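PDB 2QV5: uncharacterized protein Atu2773 from Agrobacterium tumefaciens, which is of unknown function but belongs by sequence to the divergent polysaccharide deacetylase family, so it may act on a carbohydrate. Local coordinates for residues Glu204-Ile214 with Arg237-Val248. Residues are numbered along the deposited sequence; the frame is centred on the assembly and turned at random. Where two conformers were deposited one is given.
Sequences ERIARRNGQAI and RGIEIVGVSALV
Glu204 of helix 193-210 grips Arg237 across the contact and Arg208 from its own helix. Its side chain is extended, CG anti to the backbone N (chi1 172°), crossing Arg237 at about a right angle. Arg237 NH2 meets Glu204 OE1 from above the carboxylate plane (3.0 Å); Arg237 NE adds weak bonds to both oxygens. One turn on, Arg208 bends at chi3, bringing NH2 to 2.7 Å from Glu204 OE2, on the anti side and 24° out of the carboxylate plane, though within the guanidinium plane. The same NH2 bonds weakly to Arg237 O (3.5 Å). Gln212 NE2 makes the second polar link, a hydrogen bond to Leu247 O (3.0 Å) tilted 25° from the carbonyl plane.

Ile239 CD1 lies over the carboxylate face of Glu204, on the Arg237 NH2 side, and touches Glu204 CG at 3.7 Å. A second apolar patch centres on Leu247: CD2 touches Gln212 CB (3.7 Å), CD1 Ile214 CG1 (3.7 Å).

Strand 30-39 pairs in parallel with 212-218 and 239-241, and side chains link the two segments. The charged network ties helix 193-210 to the chain leading into strand 239-241, Glu204 probably offsetting its arginines' like charges, whereas Gln212 and Leu247 fasten the last modelled turn.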
ATOM      1  N   GLU A 204      -5.576   9.697  14.123  1.00 14.51           N
ATOM      2  CA  GLU A 204      -6.235  10.988  14.101  1.00 16.90           C
ATOM      3  C   GLU A 204      -5.342  12.050  14.760  1.00 15.63           C
ATOM      4  O   GLU A 204      -5.157  13.124  14.205  1.00 13.80           O
ATOM      5  CB  GLU A 204      -7.601  10.904  14.783  1.00 18.01           C
ATOM      6  CG  GLU A 204      -8.240  12.262  14.966  1.00 25.38           C
ATOM      7  CD  GLU A 204      -9.652  12.198  15.498  1.00 28.38           C
ATOM      8  OE1 GLU A 204     -10.234  11.092  15.577  1.00 32.15           O
ATOM      9  OE2 GLU A 204     -10.185  13.273  15.830  1.00 39.14           O
ATOM     10  N   ARG A 205      -4.774  11.721  15.919  1.00 17.46           N
ATOM     11  CA  ARG A 205      -3.870  12.625  16.635  1.00 18.75           C
ATOM     12  C   ARG A 205      -2.668  13.064  15.786  1.00 14.51           C
ATOM     13  O   ARG A 205      -2.363  14.261  15.701  1.00 15.80           O
ATOM     14  CB  ARG A 205      -3.398  11.974  17.948  1.00 23.36           C
ATOM     15  CG  ARG A 205      -2.341  12.794  18.698  1.00 26.96           C
ATOM     16  CD  ARG A 205      -1.846  12.159  20.010  1.00 26.08           C
ATOM     17  NE  ARG A 205      -1.670  10.699  19.984  1.00 32.97           N
ATOM     18  CZ  ARG A 205      -0.620  10.051  19.479  1.00 31.31           C
ATOM     19  NH1 ARG A 205       0.387  10.698  18.905  1.00 27.68           N
ATOM     20  NH2 ARG A 205      -0.587   8.730  19.537  1.00 37.41           N
ATOM     21  N   ILE A 206      -1.995  12.094  15.163  1.00 11.35           N
ATOM     22  CA  ILE A 206      -0.852  12.355  14.275  1.00 14.81           C
ATOM     23  C   ILE A 206      -1.261  13.166  13.031  1.00 19.52           C
ATOM     24  O   ILE A 206      -0.584  14.124  12.666  1.00 17.78           O
ATOM     25  CB  ILE A 206      -0.135  11.030  13.869  1.00 12.78           C
ATOM     26  CG1 ILE A 206       0.401  10.324  15.118  1.00 17.64           C
ATOM     27  CG2 ILE A 206       1.012  11.285  12.861  1.00  9.51           C
ATOM     28  CD1 ILE A 206       0.786   8.883  14.901  1.00 21.07           C
ATOM     29  N   ALA A 207      -2.370  12.780  12.401  1.00 15.65           N
ATOM     30  CA  ALA A 207      -2.940  13.532  11.283  1.00 16.13           C
ATOM     31  C   ALA A 207      -3.259  14.977  11.644  1.00  8.26           C
ATOM     32  O   ALA A 207      -2.947  15.868  10.878  1.00 11.56           O
ATOM     33  CB  ALA A 207      -4.192  12.850  10.766  1.00 13.31           C
ATOM     34  N   ARG A 208      -3.881  15.209  12.802  1.00 12.36           N
ATOM     35  CA  ARG A 208      -4.263  16.571  13.175  0.50 12.80           C
ATOM     36  C   ARG A 208      -3.029  17.451  13.375  1.00 16.44           C
ATOM     37  O   ARG A 208      -2.994  18.587  12.893  1.00 14.27           O
ATOM     38  CB  ARG A 208      -5.176  16.598  14.408  0.50 14.26           C
ATOM     39  CG  ARG A 208      -5.812  17.961  14.644  0.50 17.33           C
ATOM     40  CD  ARG A 208      -6.961  17.921  15.636  0.50 18.25           C
ATOM     41  NE  ARG A 208      -8.164  17.343  15.041  0.50 24.10           N
ATOM     42  CZ  ARG A 208      -8.716  16.195  15.418  0.50 21.71           C
ATOM     43  NH1 ARG A 208      -8.190  15.496  16.415  0.50 11.02           N
ATOM     44  NH2 ARG A 208      -9.814  15.761  14.812  0.50 23.92           N
ATOM     45  N   ARG A 209      -2.013  16.911  14.042  1.00 12.05           N
ATOM     46  CA  ARG A 209      -0.767  17.636  14.307  1.00 13.27           C
ATOM     47  C   ARG A 209       0.081  17.859  13.048  1.00 15.21           C
ATOM     48  O   ARG A 209       0.574  18.961  12.816  1.00 12.90           O
ATOM     49  CB  ARG A 209       0.034  16.908  15.393  1.00 13.99           C
ATOM     50  CG  ARG A 209       1.407  17.536  15.688  1.00 20.16           C
ATOM     51  CD  ARG A 209       2.083  16.914  16.885  1.00 22.48           C
ATOM     52  NE  ARG A 209       1.390  17.231  18.127  1.00 17.75           N
ATOM     53  CZ  ARG A 209       1.640  18.294  18.895  1.00 22.58           C
ATOM     54  NH1 ARG A 209       2.581  19.171  18.572  1.00 22.17           N
ATOM     55  NH2 ARG A 209       0.943  18.472  20.007  1.00 26.66           N
ATOM     56  N   ASN A 210       0.238  16.817  12.229  1.00 17.42           N
ATOM     57  CA  ASN A 210       1.078  16.907  11.035  1.00 18.27           C
ATOM     58  C   ASN A 210       0.363  17.477   9.801  1.00 18.34           C
ATOM     59  O   ASN A 210       1.011  17.887   8.832  1.00 20.58           O
ATOM     60  CB  ASN A 210       1.714  15.538  10.714  1.00 16.26           C
ATOM     61  CG  ASN A 210       2.735  15.095  11.764  1.00 23.15           C
ATOM     62  OD1 ASN A 210       3.064  15.836  12.685  1.00 25.72           O
ATOM     63  ND2 ASN A 210       3.246  13.879  11.615  1.00 23.44           N
ATOM     64  N   GLY A 211      -0.967  17.528   9.845  1.00 17.66           N
ATOM     65  CA  GLY A 211      -1.748  17.902   8.671  1.00 13.49           C
ATOM     66  C   GLY A 211      -2.227  16.671   7.918  1.00 15.84           C
ATOM     67  O   GLY A 211      -3.325  16.674   7.369  1.00 12.37           O
ATOM     68  N   GLN A 212      -1.413  15.611   7.911  1.00 13.22           N
ATOM     69  CA  GLN A 212      -1.744  14.352   7.229  1.00 15.84           C
ATOM     70  C   GLN A 212      -1.099  13.148   7.915  1.00 15.70           C
ATOM     71  O   GLN A 212      -0.079  13.291   8.601  1.00 12.56           O
ATOM     72  CB  GLN A 212      -1.329  14.400   5.746  1.00 16.48           C
ATOM     73  CG  GLN A 212       0.182  14.563   5.504  1.00 16.90           C
ATOM     74  CD  GLN A 212       0.559  14.729   4.036  1.00 25.32           C
ATOM     75  OE1 GLN A 212       0.108  15.659   3.368  1.00 45.78           O
ATOM     76  NE2 GLN A 212       1.417  13.837   3.538  1.00 32.60           N
ATOM     77  N   ALA A 213      -1.704  11.976   7.727  1.00 14.28           N
ATOM     78  CA  ALA A 213      -1.126  10.707   8.170  1.00 10.34           C
ATOM     79  C   ALA A 213      -1.691   9.505   7.413  1.00 12.66           C
ATOM     80  O   ALA A 213      -2.793   9.561   6.870  1.00  8.89           O
ATOM     81  CB  ALA A 213      -1.322  10.509   9.673  1.00 11.03           C
ATOM     82  N   ILE A 214      -0.924   8.413   7.415  1.00  9.58           N
ATOM     83  CA  ILE A 214      -1.273   7.165   6.733  1.00  9.99           C
ATOM     84  C   ILE A 214      -1.320   6.032   7.752  1.00 13.96           C
ATOM     85  O   ILE A 214      -0.369   5.840   8.513  1.00 13.36           O
ATOM     86  CB  ILE A 214      -0.246   6.800   5.629  1.00  5.25           C
ATOM     87  CG1 ILE A 214      -0.186   7.879   4.534  1.00  7.13           C
ATOM     88  CG2 ILE A 214      -0.571   5.411   5.023  1.00  8.60           C
ATOM     89  CD1 ILE A 214       1.035   7.775   3.604  1.00 11.65           C
ATOM     90  N   ARG A 237     -15.539  15.219  12.202  1.00 25.53           N
ATOM     91  CA  ARG A 237     -14.437  15.799  12.965  1.00 22.67           C
ATOM     92  C   ARG A 237     -13.388  16.508  12.088  1.00 22.19           C
ATOM     93  O   ARG A 237     -12.230  16.603  12.462  1.00 23.16           O
ATOM     94  CB  ARG A 237     -13.801  14.733  13.867  1.00 18.43           C
ATOM     95  CG  ARG A 237     -14.760  14.202  14.926  1.00 27.92           C
ATOM     96  CD  ARG A 237     -14.090  13.241  15.909  1.00 25.72           C
ATOM     97  NE  ARG A 237     -13.224  12.268  15.247  1.00 26.13           N
ATOM     98  CZ  ARG A 237     -13.645  11.159  14.645  1.00 30.41           C
ATOM     99  NH1 ARG A 237     -14.937  10.856  14.604  1.00 29.89           N
ATOM    100  NH2 ARG A 237     -12.767  10.345  14.077  1.00 22.61           N
ATOM    101  N   GLY A 238     -13.810  17.030  10.939  1.00 16.67           N
ATOM    102  CA  GLY A 238     -12.906  17.768  10.035  1.00 19.60           C
ATOM    103  C   GLY A 238     -11.791  16.972   9.364  1.00 18.67           C
ATOM    104  O   GLY A 238     -10.763  17.540   8.980  1.00 20.36           O
ATOM    105  N   ILE A 239     -11.989  15.664   9.213  1.00 17.95           N
ATOM    106  CA  ILE A 239     -10.992  14.789   8.578  1.00 15.41           C
ATOM    107  C   ILE A 239     -11.510  14.312   7.229  1.00 17.83           C
ATOM    108  O   ILE A 239     -12.587  13.724   7.159  1.00 16.96           O
ATOM    109  CB  ILE A 239     -10.661  13.564   9.464  1.00 19.88           C
ATOM    110  CG1 ILE A 239      -9.938  14.008  10.744  1.00 23.33           C
ATOM    111  CG2 ILE A 239      -9.798  12.540   8.712  1.00 17.04           C
ATOM    112  CD1 ILE A 239     -10.154  13.081  11.899  1.00 23.76           C
ATOM    113  N   GLU A 240     -10.758  14.590   6.168  1.00 13.72           N
ATOM    114  CA  GLU A 240     -11.037  14.006   4.862  1.00 14.79           C
ATOM    115  C   GLU A 240     -10.184  12.749   4.648  1.00 16.11           C
ATOM    116  O   GLU A 240      -8.955  12.800   4.743  1.00 15.30           O
ATOM    117  CB  GLU A 240     -10.812  15.025   3.733  1.00 12.53           C
ATOM    118  CG  GLU A 240     -11.174  14.472   2.334  1.00 12.87           C
ATOM    119  CD  GLU A 240     -11.282  15.528   1.241  1.00 22.72           C
ATOM    120  OE1 GLU A 240     -10.992  16.715   1.506  1.00 27.05           O
ATOM    121  OE2 GLU A 240     -11.684  15.165   0.104  1.00 21.33           O
ATOM    122  N   ILE A 241     -10.832  11.620   4.367  1.00 11.96           N
ATOM    123  CA  ILE A 241     -10.088  10.402   3.965  1.00 15.10           C
ATOM    124  C   ILE A 241      -9.774  10.460   2.466  1.00 11.14           C
ATOM    125  O   ILE A 241     -10.677  10.598   1.641  1.00 15.68           O
ATOM    126  CB  ILE A 241     -10.855   9.089   4.307  1.00 12.19           C
ATOM    127  CG1 ILE A 241     -11.469   9.151   5.727  1.00 20.60           C
ATOM    128  CG2 ILE A 241      -9.960   7.848   4.072  1.00 16.94           C
ATOM    129  CD1 ILE A 241     -10.475   9.137   6.870  1.00 17.75           C
ATOM    130  N   VAL A 242      -8.492  10.413   2.126  1.00 12.69           N
ATOM    131  CA  VAL A 242      -8.060  10.547   0.742  1.00  9.91           C
ATOM    132  C   VAL A 242      -7.241   9.327   0.333  1.00 16.02           C
ATOM    133  O   VAL A 242      -6.724   8.617   1.195  1.00 11.61           O
ATOM    134  CB  VAL A 242      -7.232  11.847   0.517  1.00 13.33           C
ATOM    135  CG1 VAL A 242      -8.036  13.082   0.937  1.00  9.50           C
ATOM    136  CG2 VAL A 242      -5.903  11.812   1.283  1.00  9.40           C
ATOM    137  N   GLY A 243      -7.131   9.079  -0.969  1.00 12.39           N
ATOM    138  CA  GLY A 243      -6.218   8.038  -1.479  1.00 15.75           C
ATOM    139  C   GLY A 243      -4.775   8.321  -1.085  1.00 19.49           C
ATOM    140  O   GLY A 243      -4.400   9.482  -0.882  1.00 18.42           O
ATOM    141  N   VAL A 244      -3.974   7.261  -0.954  1.00 15.24           N
ATOM    142  CA  VAL A 244      -2.544   7.373  -0.615  1.00 16.54           C
ATOM    143  C   VAL A 244      -1.775   8.339  -1.525  1.00 11.56           C
ATOM    144  O   VAL A 244      -0.944   9.109  -1.037  1.00 18.78           O
ATOM    145  CB  VAL A 244      -1.855   5.980  -0.576  1.00 15.45           C
ATOM    146  CG1 VAL A 244      -0.342   6.085  -0.683  1.00 21.43           C
ATOM    147  CG2 VAL A 244      -2.205   5.292   0.717  1.00 20.57           C
ATOM    148  N   SER A 245      -2.069   8.302  -2.828  1.00 14.67           N
ATOM    149  CA  SER A 245      -1.417   9.185  -3.804  0.50 15.56           C
ATOM    150  C   SER A 245      -1.551  10.666  -3.466  1.00 16.31           C
ATOM    151  O   SER A 245      -0.656  11.457  -3.766  1.00 18.84           O
ATOM    152  CB  SER A 245      -1.956   8.939  -5.211  0.50 18.30           C
ATOM    153  OG  SER A 245      -1.329   9.814  -6.129  0.50 17.71           O
ATOM    154  N   ALA A 246      -2.673  11.046  -2.856  1.00 13.45           N
ATOM    155  CA  ALA A 246      -2.889  12.462  -2.472  1.00 12.82           C
ATOM    156  C   ALA A 246      -1.876  12.927  -1.417  1.00 19.42           C
ATOM    157  O   ALA A 246      -1.565  14.121  -1.328  1.00 17.57           O
ATOM    158  CB  ALA A 246      -4.296  12.684  -1.992  1.00 14.25           C
ATOM    159  N   LEU A 247      -1.332  11.970  -0.666  1.00 11.62           N
ATOM    160  CA  LEU A 247      -0.447  12.273   0.458  1.00 15.73           C
ATOM    161  C   LEU A 247       1.030  12.073   0.177  1.00 21.73           C
ATOM    162  O   LEU A 247       1.866  12.757   0.760  1.00 27.16           O
ATOM    163  CB  LEU A 247      -0.820  11.420   1.664  1.00 12.13           C
ATOM    164  CG  LEU A 247      -2.186  11.616   2.295  1.00 16.53           C
ATOM    165  CD1 LEU A 247      -2.205  10.890   3.627  1.00 13.14           C
ATOM    166  CD2 LEU A 247      -2.479  13.086   2.468  1.00 13.14           C
ATOM    167  N   VAL A 248       1.352  11.127  -0.698  1.00 20.60           N
ATOM    168  CA  VAL A 248       2.748  10.787  -0.985  1.00 25.26           C
ATOM    169  C   VAL A 248       3.375  11.697  -2.053  1.00 29.68           C
ATOM    170  O   VAL A 248       2.727  12.078  -3.033  1.00 36.95           O
ATOM    171  CB  VAL A 248       2.887   9.305  -1.372  1.00 23.14           C
ATOM    172  CG1 VAL A 248       4.246   9.036  -1.982  1.00 36.01           C
ATOM    173  CG2 VAL A 248       2.660   8.421  -0.148  1.00 23.15           C
TER